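PDB 3I16: aluminum resistance protein from Clostridium novyi, which probably cleaves carbon-sulfur bonds with pyridoxal phosphate, as a member of the methionine gamma-lyase family, and may take part in aluminum resistance. Local coordinates for residues 164-167 with 168-172; 192-195 with 196-200; 201-204 with 205-209. All blocks are in the same frame, centred on the assembly; numbering follows the deposited sequence.

Contact 1. Residues 164-167 with 168-172; sequences LEEI and EKVLK
Glu166 and Lys169 run side by side on a partly exposed flank of helix 164-173, and a water joins their ends. The water donates to Glu166 OE2 at 2.7 Å and accepts from Lys169 NZ at 3.1 Å. The two charged groups do not meet directly: OE2 of Glu166 and NZ of Lys169 stay 4.9 Å apart. Lys169 has its salt bridge with Glu173, one turn further on. The Glu166 chain leaves with CG anti to its own N (chi1 -171°) and then bends at chi2. This lays OE2 of Glu166 across Val170, 3.8 Å from its CG2.

The apolar contact is on the buried side. Ile167 and Leu171 lie alongside each other, with Ile167 CG2 3.9 Å from Leu171 CD1. Leu171 continues inward onto Leu119, Ile177 and Val180 of the sheet.

The backbone bonds are those of an alpha helix, i to i+4. Glu168 N donates to Leu164 O at 2.9 Å, and Leu171 N to Ile167 O at 2.9 Å. Lys169 N and Val170 N bond likewise to Glu165 O and Glu166 O.

The chemistry is that of an amphipathic helix. Ile167 and Leu171 are buried, Glu168 packs on the neighbouring helix, and a water mediates between the opposite charges of Glu166 and Lys169.

Contact 2. Residues 192-195 with 196-200; sequences RALL and IEDIK. With EDO (1,2-ethanediol), chain N.
The contact is the N-terminal cap of helix 196-209, where the loop 192-195 turns into the first helical turn. Leu195 holds the N-cap position, so its side chain cannot accept from the helix amides. The polar link runs the other way. Asp198 reaches back and its OD2 accepts from Leu195 N at 2.9 Å. The donor meets OD2 on the anti side, 25° out of the carboxylate plane. Asp198 CG lies beside its own N (chi1 -59°), which turns the carboxylate toward the loop.

Asp198 OD2 also accepts from O2 of a 1,2-ethanediol at 2.7 Å, a molecule probably from the crystallisation liquor. The diol also bonds to Lys161. Its O2 lies over one face of the Arg192 guanidinium, displaced toward the rim. Leu195 CD1 is 3.7 Å from the diol O2.

Beside the cap, Leu194 packs its CB against Ile199 CG1 at 4.1 Å, and its CD2 lies 4.1 Å from Asp198 CB. Ile199 N donates to Leu195 O at 3.0 Å, the first i to i+4 bond of the helix.

A first-turn acid that accepts the N-cap amide is one half of a capping box; the other half, an N-cap side chain accepting from Asp198 N, is missing because residue 195 is leucine.

Contact 3. Residues 201-204 with 205-209; sequences SIVD and CVKNI
Helix 196-209 is the crossover helix of a beta-alpha-beta unit, between parallel strands 177-183 and 214-218 of the large mixed sheet. Residues 201-209 are its C-terminal part. Its inner side is aliphatic. Ile202 and Val206 meet at an angle through their CG2 methyls, 4.1 Å apart. Val206 CG2 also lies 3.3 Å from Ile202 O. Both side chains reach the sheet, Ile202 onto Ile182 and Val206 onto Val180 and Cys215.

Val203 and Lys207 lie alongside each other, with Val203 CG1 4.0 Å from Lys207 CG. The lysine bends at chi2 (-67°) and then runs straight. Its NZ is gripped by the carbonyls of Lys211 and Ile213 and by a salt bridge to Asp236. The methylenes of Lys207 thus serve as packing surface while its charge is held beyond the helix.

Ser201 and Asp204 pair back along the helix. Ser201 OG bonds to Asp198 O, and Asp204 OD2 forms a salt bridge with Lys200.

The backbone bonds differ in straightness. Lys207 N to Val203 O is 2.9 Å with an N-H...O angle of 175°. Asn208 N to Asp204 O is 3.1 Å and bent to 140°. On the side that faces helix 164-173, Cys205 CB rests 3.3 Å from Ser201 O.

In the fold
All three contacts are local. They lie on two neighbouring helices and the loop that leads into one of them. Contacts 2 and 3 share helix 196-209: contact 2 caps its start and contact 3 forms its far part. Leu194 of contact 2 packs on Ile202 of contact 3. Contact 1, on helix 164-173, touches contact 3 through Glu168 on Cys205 and Lys172 on Ile209, but does not touch contact 2. Contact 2 is the buried one, its centre about 14 Å from the chain centre. Contacts 1 and 3 are partly buried and lie further out, at about 27 and 24 Å. Both have an aliphatic inward side; contact 1 adds a water between opposite charges, contact 3 salt bridges. In contact 2 a carboxylate instead holds a loop amide.

Contact 1. Residues 164-167 with 168-172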
loop_
_atom_site.group_PDB
_atom_site.type_symbol
_atom_site.label_atom_id
_atom_site.label_comp_id
_atom_site.label_asym_id
_atom_site.label_seq_id
_atom_site.Cartn_x
_atom_site.Cartn_y
_atom_site.Cartn_z
ATOM N N LEU B 164 4.034 24.401 -42.443
ATOM C CA LEU B 164 4.879 23.391 -43.041
ATOM C C LEU B 164 6.006 23.990 -43.873
ATOM O O LEU B 164 7.140 23.539 -43.785
ATOM C CB LEU B 164 4.044 22.404 -43.864
ATOM C CG LEU B 164 2.933 21.623 -43.155
ATOM C CD1 LEU B 164 2.200 20.717 -44.169
ATOM C CD2 LEU B 164 3.452 20.797 -41.961
ATOM N N GLU B 165 5.717 25.031 -44.637
ATOM C CA GLU B 165 6.741 25.652 -45.473
ATOM C C GLU B 165 7.873 26.213 -44.627
ATOM O O GLU B 165 9.033 26.061 -44.975
ATOM C CB GLU B 165 6.145 26.735 -46.372
ATOM C CG GLU B 165 5.017 26.198 -47.277
ATOM C CD GLU B 165 4.626 27.136 -48.401
ATOM O OE1 GLU B 165 5.222 28.232 -48.525
ATOM O OE2 GLU B 165 3.715 26.762 -49.179
ATOM N N GLU B 166 7.549 26.843 -43.500
ATOM C CA GLU B 166 8.589 27.373 -42.617
ATOM C C GLU B 166 9.363 26.227 -41.930
ATOM O O GLU B 166 10.586 26.299 -41.795
ATOM C CB GLU B 166 7.972 28.343 -41.595
ATOM C CG GLU B 166 8.987 29.122 -40.751
ATOM C CD GLU B 166 9.870 30.045 -41.569
ATOM O OE1 GLU B 166 9.507 30.371 -42.725
ATOM O OE2 GLU B 166 10.925 30.465 -41.050
ATOM N N ILE B 167 8.659 25.176 -41.501
ATOM C CA ILE B 167 9.315 24.009 -40.885
ATOM C C ILE B 167 10.384 23.469 -41.845
ATOM O O ILE B 167 11.560 23.329 -41.489
ATOM C CB ILE B 167 8.287 22.904 -40.506
ATOM C CG1 ILE B 167 7.424 23.353 -39.320
ATOM C CG2 ILE B 167 8.990 21.592 -40.125
ATOM C CD1 ILE B 167 6.253 22.493 -39.073
ATOM N N GLU B 168 9.978 23.195 -43.078
ATOM C CA GLU B 168 10.911 22.747 -44.115
ATOM C C GLU B 168 12.130 23.661 -44.261
ATOM O O GLU B 168 13.270 23.188 -44.296
ATOM C CB GLU B 168 10.204 22.682 -45.463
ATOM C CG GLU B 168 9.239 21.531 -45.581
ATOM C CD GLU B 168 8.522 21.504 -46.917
ATOM O OE1 GLU B 168 8.922 22.262 -47.820
ATOM O OE2 GLU B 168 7.546 20.735 -47.056
ATOM N N LYS B 169 11.876 24.963 -44.379
ATOM C CA LYS B 169 12.959 25.954 -44.516
ATOM C C LYS B 169 13.925 25.929 -43.335
ATOM O O LYS B 169 15.135 26.030 -43.515
ATOM C CB LYS B 169 12.389 27.366 -44.665
ATOM C CG LYS B 169 13.440 28.494 -44.680
ATOM C CD LYS B 169 12.762 29.866 -44.828
ATOM C CE LYS B 169 13.770 30.994 -45.020
ATOM N NZ LYS B 169 14.794 31.033 -43.938
ATOM N N VAL B 170 13.396 25.817 -42.126
ATOM C CA VAL B 170 14.248 25.802 -40.932
ATOM C C VAL B 170 15.091 24.528 -40.880
ATOM O O VAL B 170 16.299 24.592 -40.633
ATOM C CB VAL B 170 13.417 26.039 -39.661
ATOM C CG1 VAL B 170 14.266 25.797 -38.401
ATOM C CG2 VAL B 170 12.825 27.479 -39.712
ATOM N N LEU B 171 14.465 23.391 -41.170
ATOM C CA LEU B 171 15.167 22.099 -41.236
ATOM C C LEU B 171 16.229 22.036 -42.341
ATOM O O LEU B 171 17.337 21.546 -42.121
ATOM C CB LEU B 171 14.171 20.953 -41.445
ATOM C CG LEU B 171 13.233 20.622 -40.285
ATOM C CD1 LEU B 171 12.223 19.545 -40.739
ATOM C CD2 LEU B 171 14.005 20.190 -39.023
ATOM N N LYS B 172 15.891 22.521 -43.537
ATOM C CA LYS B 172 16.854 22.523 -44.614
ATOM C C LYS B 172 18.061 23.410 -44.264
ATOM O O LYS B 172 19.195 23.043 -44.560
ATOM C CB LYS B 172 16.221 22.945 -45.946
ATOM C CG LYS B 172 15.320 21.878 -46.560
ATOM C CD LYS B 172 14.915 22.191 -48.001
ATOM C CE LYS B 172 14.046 23.419 -48.109
ATOM N NZ LYS B 172 13.474 23.611 -49.485
HETATM O O HOH W 1 13.391 31.503 -41.242
#

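Contact 2. Residues 192-195 with 196-200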
loop_
_atom_site.group_PDB
_atom_site.type_symbol
_atom_site.label_atom_id
_atom_site.label_comp_id
_atom_site.label_asym_id
_atom_site.label_seq_id
_atom_site.Cartn_x
_atom_site.Cartn_y
_atom_site.Cartn_z
ATOM N N ARG B 192 -7.109 25.699 -31.402
ATOM C CA ARG B 192 -7.521 24.307 -31.341
ATOM C C ARG B 192 -6.334 23.384 -31.174
ATOM O O ARG B 192 -5.246 23.692 -31.637
ATOM C CB ARG B 192 -8.267 23.947 -32.613
ATOM C CG ARG B 192 -9.569 24.736 -32.766
ATOM C CD ARG B 192 -10.218 24.415 -34.090
ATOM N NE ARG B 192 -10.547 22.994 -34.171
ATOM C CZ ARG B 192 -10.807 22.325 -35.291
ATOM N NH1 ARG B 192 -10.779 22.941 -36.476
ATOM N NH2 ARG B 192 -11.087 21.027 -35.234
ATOM N N ALA B 193 -6.548 22.260 -30.500
ATOM C CA ALA B 193 -5.529 21.222 -30.338
ATOM C C ALA B 193 -5.273 20.608 -31.701
ATOM O O ALA B 193 -6.193 20.564 -32.531
ATOM C CB ALA B 193 -6.026 20.137 -29.393
ATOM N N LEU B 194 -4.056 20.098 -31.930
ATOM C CA LEU B 194 -3.727 19.455 -33.213
ATOM C C LEU B 194 -4.404 18.116 -33.374
ATOM O O LEU B 194 -4.308 17.257 -32.511
ATOM C CB LEU B 194 -2.227 19.210 -33.405
ATOM C CG LEU B 194 -1.279 20.371 -33.609
ATOM C CD1 LEU B 194 0.000 19.785 -34.183
ATOM C CD2 LEU B 194 -1.831 21.400 -34.549
ATOM N N LEU B 195 -5.061 17.932 -34.511
ATOM C CA LEU B 195 -5.700 16.684 -34.813
ATOM C C LEU B 195 -4.623 15.676 -35.256
ATOM O O LEU B 195 -3.513 16.054 -35.627
ATOM C CB LEU B 195 -6.714 16.881 -35.922
ATOM C CG LEU B 195 -7.869 17.873 -35.677
ATOM C CD1 LEU B 195 -8.661 18.102 -36.957
ATOM C CD2 LEU B 195 -8.785 17.410 -34.575
ATOM N N ILE B 196 -4.963 14.399 -35.234
ATOM C CA ILE B 196 -4.048 13.352 -35.689
ATOM C C ILE B 196 -3.602 13.602 -37.139
ATOM O O ILE B 196 -2.433 13.330 -37.478
ATOM C CB ILE B 196 -4.677 11.937 -35.563
ATOM C CG1 ILE B 196 -4.875 11.553 -34.091
ATOM C CG2 ILE B 196 -3.837 10.883 -36.354
ATOM C CD1 ILE B 196 -3.581 11.428 -33.232
ATOM N N GLU B 197 -4.511 14.108 -37.989
ATOM C CA GLU B 197 -4.161 14.424 -39.386
ATOM C C GLU B 197 -3.145 15.563 -39.480
ATOM O O GLU B 197 -2.295 15.555 -40.375
ATOM C CB GLU B 197 -5.394 14.741 -40.253
ATOM C CG GLU B 197 -6.084 16.064 -39.911
ATOM C CD GLU B 197 -7.211 16.437 -40.857
ATOM O OE1 GLU B 197 -7.791 15.540 -41.504
ATOM O OE2 GLU B 197 -7.522 17.651 -40.939
ATOM N N ASP B 198 -3.237 16.541 -38.572
ATOM C CA ASP B 198 -2.275 17.657 -38.530
ATOM C C ASP B 198 -0.920 17.123 -38.085
ATOM O O ASP B 198 0.113 17.550 -38.571
ATOM C CB ASP B 198 -2.703 18.753 -37.544
ATOM C CG ASP B 198 -4.089 19.375 -37.865
ATOM O OD1 ASP B 198 -4.379 19.673 -39.030
ATOM O OD2 ASP B 198 -4.878 19.590 -36.917
ATOM N N ILE B 199 -0.927 16.193 -37.136
ATOM C CA ILE B 199 0.304 15.600 -36.650
ATOM C C ILE B 199 0.961 14.808 -37.776
ATOM O O ILE B 199 2.167 14.924 -37.984
ATOM C CB ILE B 199 0.077 14.728 -35.402
ATOM C CG1 ILE B 199 -0.296 15.634 -34.217
ATOM C CG2 ILE B 199 1.350 13.910 -35.092
ATOM C CD1 ILE B 199 -0.842 14.924 -32.965
ATOM N N LYS B 200 0.163 14.044 -38.524
ATOM C CA LYS B 200 0.668 13.307 -39.669
ATOM C C LYS B 200 1.302 14.262 -40.687
ATOM O O LYS B 200 2.375 13.992 -41.201
ATOM C CB LYS B 200 -0.446 12.525 -40.375
ATOM C CG LYS B 200 0.061 11.651 -41.548
ATOM C CD LYS B 200 -1.066 10.897 -42.222
ATOM C CE LYS B 200 -0.532 9.828 -43.203
ATOM N NZ LYS B 200 0.415 10.350 -44.209
HETATM C C1 EDO N . -5.377 22.675 -35.469
HETATM O O1 EDO N . -5.842 23.878 -36.081
HETATM C C2 EDO N . -6.533 21.689 -35.413
HETATM O O2 EDO N . -6.967 21.345 -36.729
#

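Contact 3. Residues 201-204 with 205-209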
loop_
_atom_site.group_PDB
_atom_site.type_symbol
_atom_site.label_atom_id
_atom_site.label_comp_id
_atom_site.label_asym_id
_atom_site.label_seq_id
_atom_site.Cartn_x
_atom_site.Cartn_y
_atom_site.Cartn_z
ATOM N N SER B 201 0.646 15.373 -40.983
ATOM C CA SER B 201 1.199 16.291 -41.979
ATOM C C SER B 201 2.568 16.828 -41.532
ATOM O O SER B 201 3.440 16.982 -42.353
ATOM C CB SER B 201 0.220 17.430 -42.314
ATOM O OG SER B 201 0.179 18.346 -41.247
ATOM N N ILE B 202 2.763 17.077 -40.234
ATOM C CA ILE B 202 4.066 17.530 -39.725
ATOM C C ILE B 202 5.113 16.408 -39.853
ATOM O O ILE B 202 6.223 16.617 -40.371
ATOM C CB ILE B 202 4.002 18.017 -38.246
ATOM C CG1 ILE B 202 3.118 19.276 -38.103
ATOM C CG2 ILE B 202 5.409 18.269 -37.723
ATOM C CD1 ILE B 202 2.767 19.637 -36.627
ATOM N N VAL B 203 4.762 15.212 -39.413
ATOM C CA VAL B 203 5.712 14.092 -39.509
ATOM C C VAL B 203 6.143 13.866 -40.953
ATOM O O VAL B 203 7.362 13.853 -41.243
ATOM C CB VAL B 203 5.170 12.818 -38.870
ATOM C CG1 VAL B 203 6.143 11.663 -39.067
ATOM C CG2 VAL B 203 4.920 13.073 -37.400
ATOM N N ASP B 204 5.176 13.740 -41.868
ATOM C CA ASP B 204 5.513 13.555 -43.292
ATOM C C ASP B 204 6.420 14.662 -43.840
ATOM O O ASP B 204 7.354 14.406 -44.596
ATOM C CB ASP B 204 4.249 13.449 -44.153
ATOM C CG ASP B 204 3.471 12.197 -43.874
ATOM O OD1 ASP B 204 3.998 11.324 -43.169
ATOM O OD2 ASP B 204 2.336 12.078 -44.359
ATOM N N CYS B 205 6.147 15.889 -43.441
ATOM C CA CYS B 205 6.944 17.019 -43.871
ATOM C C CYS B 205 8.399 16.934 -43.361
ATOM O O CYS B 205 9.366 17.127 -44.124
ATOM C CB CYS B 205 6.259 18.285 -43.364
ATOM S SG CYS B 205 7.142 19.788 -43.623
ATOM N N VAL B 206 8.551 16.662 -42.074
ATOM C CA VAL B 206 9.880 16.572 -41.451
ATOM C C VAL B 206 10.732 15.437 -42.048
ATOM O O VAL B 206 11.893 15.649 -42.429
ATOM C CB VAL B 206 9.763 16.383 -39.919
ATOM C CG1 VAL B 206 11.132 16.010 -39.280
ATOM C CG2 VAL B 206 9.167 17.627 -39.276
ATOM N N LYS B 207 10.148 14.237 -42.105
ATOM C CA LYS B 207 10.812 13.053 -42.626
ATOM C C LYS B 207 11.189 13.214 -44.113
ATOM O O LYS B 207 12.153 12.618 -44.593
ATOM C CB LYS B 207 9.915 11.824 -42.461
ATOM C CG LYS B 207 9.571 11.413 -41.035
ATOM C CD LYS B 207 10.752 10.916 -40.278
ATOM C CE LYS B 207 10.334 10.466 -38.895
ATOM N NZ LYS B 207 11.488 9.950 -38.135
ATOM N N ASN B 208 10.421 14.014 -44.844
ATOM C CA ASN B 208 10.744 14.276 -46.249
ATOM C C ASN B 208 12.025 15.103 -46.397
ATOM O O ASN B 208 12.653 15.060 -47.448
ATOM C CB ASN B 208 9.591 14.972 -46.973
ATOM C CG ASN B 208 9.884 15.174 -48.435
ATOM O OD1 ASN B 208 10.183 14.213 -49.153
ATOM N ND2 ASN B 208 9.821 16.425 -48.891
ATOM N N ILE B 209 12.400 15.861 -45.364
ATOM C CA ILE B 209 13.642 16.631 -45.386
ATOM C C ILE B 209 14.766 15.710 -44.921
ATOM O O ILE B 209 15.754 15.567 -45.622
ATOM C CB ILE B 209 13.557 17.904 -44.527
ATOM C CG1 ILE B 209 12.434 18.827 -45.024
ATOM C CG2 ILE B 209 14.864 18.669 -44.550
ATOM C CD1 ILE B 209 12.427 19.103 -46.524
#